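Local coordinates for thiol-activated cytolysin (Desulfobulbus propionicus, PDB 6NAL), which probably forms large pores in membranes as a member of the cholesterol-dependent cytolysin family of bacterial toxins, at residues L418-E430 with R441-R455. Numbering follows the deposited sequence.
Sequences LRGNARNISIKTE and RTSGYKVGRALVPLR
I425 and R449 begin an antiparallel pairing in which strand 422-430 and the chain from T442 to R449 form a beta hairpin. I425 N donates to R449 O, and R449 N returns a bond to I425 O. Two residues, G448 and R449, sit opposite the single I425, a G1 beta bulge, and G448 takes the positive phi of 70°. I427 and K446 satisfy each other's N and O with two nearly straight bonds. T429 N donates to G444 O, while T429 O accepts from S443 N. The hydroxyls of T429 OG1 and S443 OG hydrogen-bond at 2.7 Å; T429 OG1 stands between its own backbone N and carbonyl carbon (chi1 58°), facing S443.

K428 bends at chi3 (-89°) and lays CE over one face of the Y445 ring, 3.8 Å from its centroid. NZ makes a cation-pi contact with the same face and donates to F146 O of the second subunit. L451 CD1 packs on L418 CD1 at 3.9 Å. R455 NH2 donates to A450 O and forms a salt bridge with D474.

The hairpin belongs to the beta-sandwich domain. Strand 422-432 lies between strands 378-389 and 440-449, and T429 touches F468 of strand 465-471.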
# COMPACT_ATOMS: atom_id res chain seq x y z
N LEU A 418 13.36 7.05 18.53
CA LEU A 418 12.03 6.79 17.99
C LEU A 418 11.95 5.38 17.41
O LEU A 418 12.86 4.92 16.72
CB LEU A 418 11.73 7.82 16.90
CG LEU A 418 11.50 9.23 17.46
CD1 LEU A 418 11.46 10.19 16.28
CD2 LEU A 418 10.22 9.35 18.29
N ARG A 419 10.82 4.73 17.65
CA ARG A 419 10.55 3.45 17.04
C ARG A 419 9.93 3.65 15.67
O ARG A 419 9.54 4.73 15.29
CB ARG A 419 9.65 2.63 17.94
CG ARG A 419 10.27 2.46 19.31
CD ARG A 419 9.64 1.34 20.10
NE ARG A 419 8.27 1.67 20.45
CZ ARG A 419 7.40 0.79 20.94
NH1 ARG A 419 7.80 -0.46 21.14
NH2 ARG A 419 6.16 1.15 21.24
N GLY A 420 9.89 2.56 14.91
CA GLY A 420 9.47 2.58 13.52
C GLY A 420 8.01 2.95 13.30
O GLY A 420 7.62 3.21 12.16
N ASN A 421 7.20 2.98 14.35
CA ASN A 421 5.85 3.49 14.22
C ASN A 421 5.75 5.02 14.25
O ASN A 421 4.64 5.55 14.12
CB ASN A 421 4.97 2.86 15.30
CG ASN A 421 5.40 3.23 16.69
OD1 ASN A 421 6.59 3.42 16.97
ND2 ASN A 421 4.43 3.32 17.59
N ALA A 422 6.84 5.76 14.35
CA ALA A 422 6.74 7.21 14.36
C ALA A 422 6.84 7.80 12.96
O ALA A 422 7.74 7.43 12.21
CB ALA A 422 7.83 7.79 15.26
N ARG A 423 5.92 8.70 12.62
CA ARG A 423 5.88 9.38 11.34
C ARG A 423 5.80 10.89 11.54
O ARG A 423 5.52 11.38 12.65
CB ARG A 423 4.66 9.02 10.49
CG ARG A 423 4.22 7.60 10.52
CD ARG A 423 4.87 6.81 9.36
NE ARG A 423 4.18 5.53 9.21
CZ ARG A 423 4.62 4.39 9.72
NH1 ARG A 423 5.77 4.40 10.38
NH2 ARG A 423 3.92 3.26 9.57
N ASN A 424 5.96 11.62 10.43
CA ASN A 424 5.50 13.03 10.36
C ASN A 424 6.22 13.93 11.36
O ASN A 424 5.62 14.71 12.11
CB ASN A 424 3.98 13.06 10.57
CG ASN A 424 3.35 14.30 10.02
OD1 ASN A 424 4.03 15.16 9.46
ND2 ASN A 424 2.04 14.43 10.20
N ILE A 425 7.55 13.83 11.33
CA ILE A 425 8.39 14.50 12.31
C ILE A 425 8.42 15.98 12.01
O ILE A 425 8.63 16.38 10.86
CB ILE A 425 9.81 13.93 12.28
CG1 ILE A 425 9.92 12.61 13.02
CG2 ILE A 425 10.73 14.86 12.95
CD1 ILE A 425 9.18 11.50 12.39
N SER A 426 8.24 16.79 13.03
CA SER A 426 8.37 18.23 12.90
C SER A 426 9.39 18.72 13.92
O SER A 426 9.40 18.27 15.07
CB SER A 426 7.02 18.90 13.07
OG SER A 426 7.13 20.21 13.59
N ILE A 427 10.26 19.64 13.47
CA ILE A 427 11.36 20.15 14.28
C ILE A 427 11.43 21.64 14.08
O ILE A 427 11.50 22.10 12.95
CB ILE A 427 12.72 19.55 13.89
CG1 ILE A 427 12.69 18.05 14.05
CG2 ILE A 427 13.83 20.12 14.79
CD1 ILE A 427 13.98 17.38 13.49
N LYS A 428 11.47 22.40 15.19
CA LYS A 428 11.58 23.85 15.15
C LYS A 428 12.65 24.28 16.14
O LYS A 428 12.69 23.79 17.26
CB LYS A 428 10.26 24.55 15.52
CG LYS A 428 10.24 26.05 15.29
CD LYS A 428 9.31 26.76 16.23
CE LYS A 428 7.89 26.85 15.66
NZ LYS A 428 6.97 27.53 16.64
N THR A 429 13.50 25.22 15.74
CA THR A 429 14.52 25.78 16.61
C THR A 429 14.39 27.30 16.70
O THR A 429 14.26 27.97 15.67
CB THR A 429 15.93 25.42 16.12
OG1 THR A 429 16.14 25.90 14.77
CG2 THR A 429 16.13 23.95 16.12
N GLU A 430 14.47 27.84 17.91
CA GLU A 430 14.43 29.29 18.09
C GLU A 430 15.60 29.74 18.96
O GLU A 430 16.05 29.03 19.86
CB GLU A 430 13.12 29.72 18.71
CG GLU A 430 11.92 29.39 17.87
CD GLU A 430 10.64 29.47 18.68
OE1 GLU A 430 10.43 28.60 19.56
OE2 GLU A 430 9.84 30.41 18.46
N ARG A 441 13.92 34.35 17.52
CA ARG A 441 14.09 34.25 16.08
C ARG A 441 14.06 32.78 15.75
O ARG A 441 14.65 31.96 16.46
CB ARG A 441 15.41 34.89 15.64
CG ARG A 441 15.39 35.34 14.19
CD ARG A 441 14.86 36.79 13.99
NE ARG A 441 15.82 37.84 14.35
CZ ARG A 441 16.94 38.11 13.69
NH1 ARG A 441 17.27 37.41 12.62
NH2 ARG A 441 17.76 39.07 14.09
N THR A 442 13.35 32.42 14.70
CA THR A 442 13.26 31.03 14.31
C THR A 442 14.36 30.73 13.31
O THR A 442 14.36 31.30 12.23
CB THR A 442 11.89 30.71 13.70
OG1 THR A 442 10.88 30.89 14.69
CG2 THR A 442 11.88 29.26 13.19
N SER A 443 15.27 29.84 13.66
CA SER A 443 16.34 29.49 12.72
C SER A 443 15.99 28.30 11.86
O SER A 443 16.73 28.00 10.91
CB SER A 443 17.64 29.22 13.48
OG SER A 443 17.45 28.22 14.47
N GLY A 444 14.89 27.61 12.13
CA GLY A 444 14.53 26.45 11.37
C GLY A 444 13.16 25.95 11.73
O GLY A 444 12.81 25.95 12.90
N TYR A 445 12.38 25.53 10.76
CA TYR A 445 11.01 25.03 10.97
C TYR A 445 10.76 24.05 9.83
O TYR A 445 10.35 24.44 8.73
CB TYR A 445 9.96 26.13 10.96
CG TYR A 445 8.62 25.76 11.54
CD1 TYR A 445 8.36 24.50 12.07
CD2 TYR A 445 7.61 26.73 11.60
CE1 TYR A 445 7.11 24.21 12.65
CE2 TYR A 445 6.39 26.45 12.16
CZ TYR A 445 6.15 25.20 12.67
OH TYR A 445 4.91 24.99 13.20
N LYS A 446 11.02 22.78 10.10
CA LYS A 446 10.83 21.67 9.17
C LYS A 446 9.66 20.86 9.68
O LYS A 446 9.65 20.45 10.85
CB LYS A 446 12.13 20.85 9.09
CG LYS A 446 13.40 21.78 8.80
CD LYS A 446 13.71 21.85 7.30
CE LYS A 446 14.81 22.86 6.96
NZ LYS A 446 14.34 24.27 7.08
N VAL A 447 8.63 20.73 8.86
CA VAL A 447 7.45 19.92 9.19
C VAL A 447 7.39 18.74 8.22
O VAL A 447 7.94 18.78 7.13
CB VAL A 447 6.14 20.71 9.12
CG1 VAL A 447 6.04 21.67 10.28
CG2 VAL A 447 6.04 21.41 7.78
N GLY A 448 6.74 17.67 8.67
CA GLY A 448 6.36 16.58 7.79
C GLY A 448 7.51 15.75 7.30
O GLY A 448 7.43 15.17 6.22
N ARG A 449 8.58 15.66 8.06
CA ARG A 449 9.71 14.86 7.64
C ARG A 449 9.53 13.41 8.05
O ARG A 449 8.72 13.05 8.92
CB ARG A 449 11.02 15.42 8.22
CG ARG A 449 11.36 16.86 7.79
CD ARG A 449 11.32 17.03 6.30
NE ARG A 449 12.29 17.99 5.74
CZ ARG A 449 12.03 19.28 5.54
NH1 ARG A 449 10.85 19.80 5.90
NH2 ARG A 449 12.94 20.08 4.99
N ALA A 450 10.31 12.56 7.40
CA ALA A 450 10.28 11.12 7.56
C ALA A 450 11.24 10.67 8.64
O ALA A 450 12.22 11.35 8.95
CB ALA A 450 10.70 10.46 6.26
N LEU A 451 10.95 9.53 9.21
CA LEU A 451 11.85 8.90 10.16
C LEU A 451 12.98 8.26 9.36
O LEU A 451 12.75 7.33 8.58
CB LEU A 451 11.11 7.85 10.99
CG LEU A 451 11.93 7.20 12.08
CD1 LEU A 451 12.40 8.20 13.10
CD2 LEU A 451 11.08 6.11 12.72
N VAL A 452 14.19 8.75 9.56
CA VAL A 452 15.39 8.20 8.94
C VAL A 452 16.27 7.70 10.08
O VAL A 452 15.98 7.96 11.26
CB VAL A 452 16.09 9.27 8.10
CG1 VAL A 452 15.10 9.85 7.04
CG2 VAL A 452 16.61 10.38 8.98
N PRO A 453 17.33 6.97 9.81
CA PRO A 453 18.08 6.39 10.93
C PRO A 453 18.74 7.41 11.83
O PRO A 453 18.70 7.28 13.07
CB PRO A 453 19.09 5.48 10.22
CG PRO A 453 18.31 5.00 8.97
CD PRO A 453 17.57 6.27 8.53
N LEU A 454 19.32 8.46 11.27
CA LEU A 454 19.91 9.51 12.10
C LEU A 454 19.63 10.86 11.49
O LEU A 454 20.07 11.14 10.37
CB LEU A 454 21.41 9.31 12.26
CG LEU A 454 22.02 10.39 13.18
CD1 LEU A 454 21.70 10.12 14.64
CD2 LEU A 454 23.51 10.47 12.96
N ARG A 455 18.91 11.71 12.22
CA ARG A 455 18.67 13.09 11.84
C ARG A 455 19.32 13.97 12.89
O ARG A 455 19.08 13.80 14.09
CB ARG A 455 17.18 13.38 11.71
CG ARG A 455 16.91 14.75 11.13
CD ARG A 455 15.47 15.04 10.93
NE ARG A 455 14.83 14.12 10.00
CZ ARG A 455 14.80 14.28 8.69
NH1 ARG A 455 15.43 15.31 8.15
NH2 ARG A 455 14.18 13.41 7.92